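Long-range contact in copper-containing nitrite reductase (Hyphomicrobium denitrificans 1NES1, PDB 6TFO), which probably reduces nitrite to nitric oxide with electrons from cytochrome c, using type 1 and type 2 copper centres: residues Pro289-Glu294 and Thr351-Phe356. Sequence-based numbering, arbitrary orientation.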
ATOM      1  N   PRO C 289      31.070 -50.421 -18.872  1.00 50.45           N
ATOM      2  CA  PRO C 289      30.450 -51.739 -18.804  1.00 48.49           C
ATOM      3  C   PRO C 289      29.307 -51.870 -19.814  1.00 53.16           C
ATOM      4  O   PRO C 289      28.553 -50.938 -19.984  1.00 52.33           O
ATOM      5  CB  PRO C 289      29.958 -51.796 -17.355  1.00 47.56           C
ATOM      6  CG  PRO C 289      30.983 -50.968 -16.588  1.00 45.82           C
ATOM      7  CD  PRO C 289      31.377 -49.860 -17.541  1.00 49.32           C
ATOM      8  N   GLN C 290      29.232 -53.013 -20.492  1.00 63.06           N
ATOM      9  CA  GLN C 290      28.177 -53.249 -21.508  1.00 61.28           C
ATOM     10  C   GLN C 290      26.851 -53.241 -20.759  1.00 54.83           C
ATOM     11  O   GLN C 290      26.766 -53.803 -19.692  1.00 51.52           O
ATOM     12  CB  GLN C 290      28.373 -54.548 -22.283  1.00 66.42           C
ATOM     13  CG  GLN C 290      27.233 -54.810 -23.258  1.00 74.96           C
ATOM     14  CD  GLN C 290      27.294 -56.167 -23.916  1.00 85.63           C
ATOM     15  OE1 GLN C 290      26.273 -56.821 -24.152  1.00 88.22           O
ATOM     16  NE2 GLN C 290      28.503 -56.604 -24.225  1.00 79.30           N
ATOM     17  N   VAL C 291      25.844 -52.628 -21.349  1.00 50.96           N
ATOM     18  CA  VAL C 291      24.477 -52.541 -20.783  1.00 50.90           C
ATOM     19  C   VAL C 291      23.497 -52.614 -21.962  1.00 49.67           C
ATOM     20  O   VAL C 291      23.910 -52.322 -23.095  1.00 46.40           O
ATOM     21  CB  VAL C 291      24.427 -51.234 -19.969  1.00 52.04           C
ATOM     22  CG1 VAL C 291      24.097 -50.025 -20.831  1.00 48.44           C
ATOM     23  CG2 VAL C 291      23.467 -51.334 -18.800  1.00 55.49           C
ATOM     24  N   ASP C 292      22.255 -53.021 -21.729  1.00 52.70           N
ATOM     25  CA  ASP C 292      21.272 -53.228 -22.827  1.00 55.14           C
ATOM     26  C   ASP C 292      20.833 -51.877 -23.406  1.00 62.78           C
ATOM     27  O   ASP C 292      20.834 -51.751 -24.645  1.00 57.14           O
ATOM     28  CB  ASP C 292      20.094 -54.071 -22.350  1.00 55.18           C
ATOM     29  CG  ASP C 292      20.571 -55.412 -21.854  1.00 56.42           C
ATOM     30  OD1 ASP C 292      21.452 -55.989 -22.514  1.00 62.25           O
ATOM     31  OD2 ASP C 292      20.083 -55.848 -20.808  1.00 74.17           O
ATOM     32  N   ARG C 293      20.496 -50.893 -22.564  1.00 66.83           N
ATOM     33  CA  ARG C 293      19.901 -49.625 -23.062  1.00 58.41           C
ATOM     34  C   ARG C 293      20.428 -48.417 -22.285  1.00 55.64           C
ATOM     35  O   ARG C 293      20.521 -48.474 -21.025  1.00 48.66           O
ATOM     36  CB  ARG C 293      18.378 -49.693 -23.012  1.00 58.53           C
ATOM     37  CG  ARG C 293      17.743 -48.739 -24.006  1.00 56.88           C
ATOM     38  CD  ARG C 293      16.249 -48.793 -23.868  1.00 58.57           C
ATOM     39  NE  ARG C 293      15.708 -50.091 -24.208  1.00 60.27           N
ATOM     40  CZ  ARG C 293      15.493 -50.536 -25.435  1.00 61.28           C
ATOM     41  NH1 ARG C 293      14.968 -51.736 -25.614  1.00 67.65           N
ATOM     42  NH2 ARG C 293      15.796 -49.797 -26.480  1.00 58.42           N
ATOM     43  N   GLU C 294      20.722 -47.353 -23.039  1.00 50.27           N
ATOM     44  CA  GLU C 294      21.250 -46.070 -22.524  1.00 50.46           C
ATOM     45  C   GLU C 294      20.251 -44.922 -22.725  1.00 50.52           C
ATOM     46  O   GLU C 294      19.515 -44.913 -23.750  1.00 52.97           O
ATOM     47  CB  GLU C 294      22.544 -45.758 -23.255  1.00 50.81           C
ATOM     48  CG  GLU C 294      23.627 -46.780 -23.036  1.00 48.20           C
ATOM     49  CD  GLU C 294      24.967 -46.283 -23.539  1.00 44.82           C
ATOM     50  OE1 GLU C 294      25.044 -45.908 -24.738  1.00 46.63           O
ATOM     51  OE2 GLU C 294      25.913 -46.222 -22.716  1.00 43.44           O
ATOM     52  N   THR C 351      19.303 -54.411 -18.528  1.00 48.78           N
ATOM     53  CA  THR C 351      20.104 -53.449 -17.740  1.00 54.62           C
ATOM     54  C   THR C 351      20.044 -52.104 -18.466  1.00 55.95           C
ATOM     55  O   THR C 351      20.303 -52.073 -19.683  1.00 56.36           O
ATOM     56  CB  THR C 351      21.546 -53.920 -17.541  1.00 52.86           C
ATOM     57  OG1 THR C 351      22.018 -54.149 -18.869  1.00 65.32           O
ATOM     58  CG2 THR C 351      21.655 -55.148 -16.662  1.00 50.37           C
ATOM     59  N   VAL C 352      19.683 -51.054 -17.734  1.00 54.11           N
ATOM     60  CA  VAL C 352      19.472 -49.677 -18.246  1.00 50.50           C
ATOM     61  C   VAL C 352      20.547 -48.782 -17.626  1.00 47.81           C
ATOM     62  O   VAL C 352      20.793 -48.910 -16.394  1.00 49.57           O
ATOM     63  CB  VAL C 352      18.059 -49.193 -17.886  1.00 50.72           C
ATOM     64  CG1 VAL C 352      17.890 -47.711 -18.190  1.00 53.36           C
ATOM     65  CG2 VAL C 352      17.006 -50.029 -18.590  1.00 53.06           C
ATOM     66  N   ARG C 353      21.184 -47.948 -18.443  1.00 46.45           N
ATOM     67  CA  ARG C 353      22.084 -46.878 -17.948  1.00 50.61           C
ATOM     68  C   ARG C 353      21.441 -45.516 -18.249  1.00 50.69           C
ATOM     69  O   ARG C 353      21.070 -45.276 -19.417  1.00 52.36           O
ATOM     70  CB  ARG C 353      23.487 -46.955 -18.562  1.00 51.26           C
ATOM     71  CG  ARG C 353      24.294 -45.689 -18.317  1.00 53.73           C
ATOM     72  CD  ARG C 353      25.778 -45.856 -18.487  1.00 53.36           C
ATOM     73  NE  ARG C 353      26.061 -46.580 -19.703  1.00 57.81           N
ATOM     74  CZ  ARG C 353      26.771 -47.694 -19.781  1.00 55.98           C
ATOM     75  NH1 ARG C 353      26.950 -48.260 -20.958  1.00 59.43           N
ATOM     76  NH2 ARG C 353      27.327 -48.226 -18.709  1.00 54.76           N
ATOM     77  N   ILE C 354      21.362 -44.642 -17.244  1.00 45.59           N
ATOM     78  CA  ILE C 354      20.980 -43.208 -17.420  1.00 44.24           C
ATOM     79  C   ILE C 354      22.224 -42.342 -17.191  1.00 44.98           C
ATOM     80  O   ILE C 354      22.776 -42.371 -16.070  1.00 39.72           O
ATOM     81  CB  ILE C 354      19.829 -42.818 -16.478  1.00 43.23           C
ATOM     82  CG1 ILE C 354      18.623 -43.754 -16.628  1.00 40.98           C
ATOM     83  CG2 ILE C 354      19.464 -41.359 -16.694  1.00 41.85           C
ATOM     84  CD1 ILE C 354      17.528 -43.535 -15.622  1.00 40.19           C
ATOM     85  N   PHE C 355      22.671 -41.638 -18.236  1.00 44.56           N
ATOM     86  CA  PHE C 355      23.564 -40.462 -18.121  1.00 47.21           C
ATOM     87  C   PHE C 355      22.712 -39.272 -17.661  1.00 52.93           C
ATOM     88  O   PHE C 355      21.875 -38.781 -18.449  1.00 44.99           O
ATOM     89  CB  PHE C 355      24.240 -40.146 -19.452  1.00 49.05           C
ATOM     90  CG  PHE C 355      25.082 -41.262 -19.995  1.00 44.68           C
ATOM     91  CD1 PHE C 355      26.329 -41.515 -19.468  1.00 44.71           C
ATOM     92  CD2 PHE C 355      24.621 -42.048 -21.029  1.00 45.16           C
ATOM     93  CE1 PHE C 355      27.106 -42.551 -19.967  1.00 48.33           C
ATOM     94  CE2 PHE C 355      25.403 -43.077 -21.529  1.00 48.28           C
ATOM     95  CZ  PHE C 355      26.643 -43.328 -21.000  1.00 46.08           C
ATOM     96  N   PHE C 356      22.896 -38.856 -16.407  1.00 53.52           N
ATOM     97  CA  PHE C 356      22.096 -37.798 -15.740  1.00 51.36           C
ATOM     98  C   PHE C 356      23.017 -36.652 -15.333  1.00 50.40           C
ATOM     99  O   PHE C 356      23.933 -36.871 -14.528  1.00 44.04           O
ATOM    100  CB  PHE C 356      21.362 -38.319 -14.504  1.00 46.84           C
ATOM    101  CG  PHE C 356      20.571 -37.248 -13.800  1.00 47.57           C
ATOM    102  CD1 PHE C 356      19.398 -36.763 -14.344  1.00 48.73           C
ATOM    103  CD2 PHE C 356      21.021 -36.695 -12.612  1.00 49.03           C
ATOM    104  CE1 PHE C 356      18.682 -35.763 -13.698  1.00 49.96           C
ATOM    105  CE2 PHE C 356      20.308 -35.696 -11.971  1.00 45.17           C
ATOM    106  CZ  PHE C 356      19.142 -35.225 -12.518  1.00 45.18           C
TER
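R293 and V352 pair in parallel where strand 293-302 starts beside strand 351-360. R293 N donates to T351 O, and R293 O accepts from R353 N at 2.7 Å. CA-H...O contacts from V352 and E294 accompany this ladder.

Just ahead of strand 293-302, D292 exchanges bonds with T351 at the start of strand 351-360. D292 OD2 takes T351 N at 2.8 Å, on its anti side and 28° out of the carboxylate plane. In return, T351 OG1 accepts D292 N at 3.1 Å. OG1 sits between the backbone N and carbonyl carbon of T351 (chi1 55°), facing D292 N.

Charge gathers at R353. Its NE and NH1 grip one oxygen, E294 OE2, side-on, with NH1 at 2.9 Å in a salt bridge. The carboxylate and guanidinium planes stand 75° apart. NH1 and NH2 both reach P289 O, with NH2 at 3.2 Å. Both acceptors lie close to the guanidinium plane. The other carboxylate oxygen, E294 OE1, makes a salt bridge with R201.

Packing against flat groups completes the contact. V291 CG1 lies over one guanidinium face, toward its rim, 3.4 Å from R353 NH1. E294 OE2 also meets the edge of the F355 ring, 3.4 Å from CE2.

An alanine in place of R353 would probably leave P289 O without these two donors and take from E294 OE2 the NE and NH1 donors, leaving R201 at OE1. The ladder and the D292-T351 bonds join the two strands within a cupredoxin-type sheet, away from the copper sites, and R353 adds a charged link from its strand to both P289 and E294.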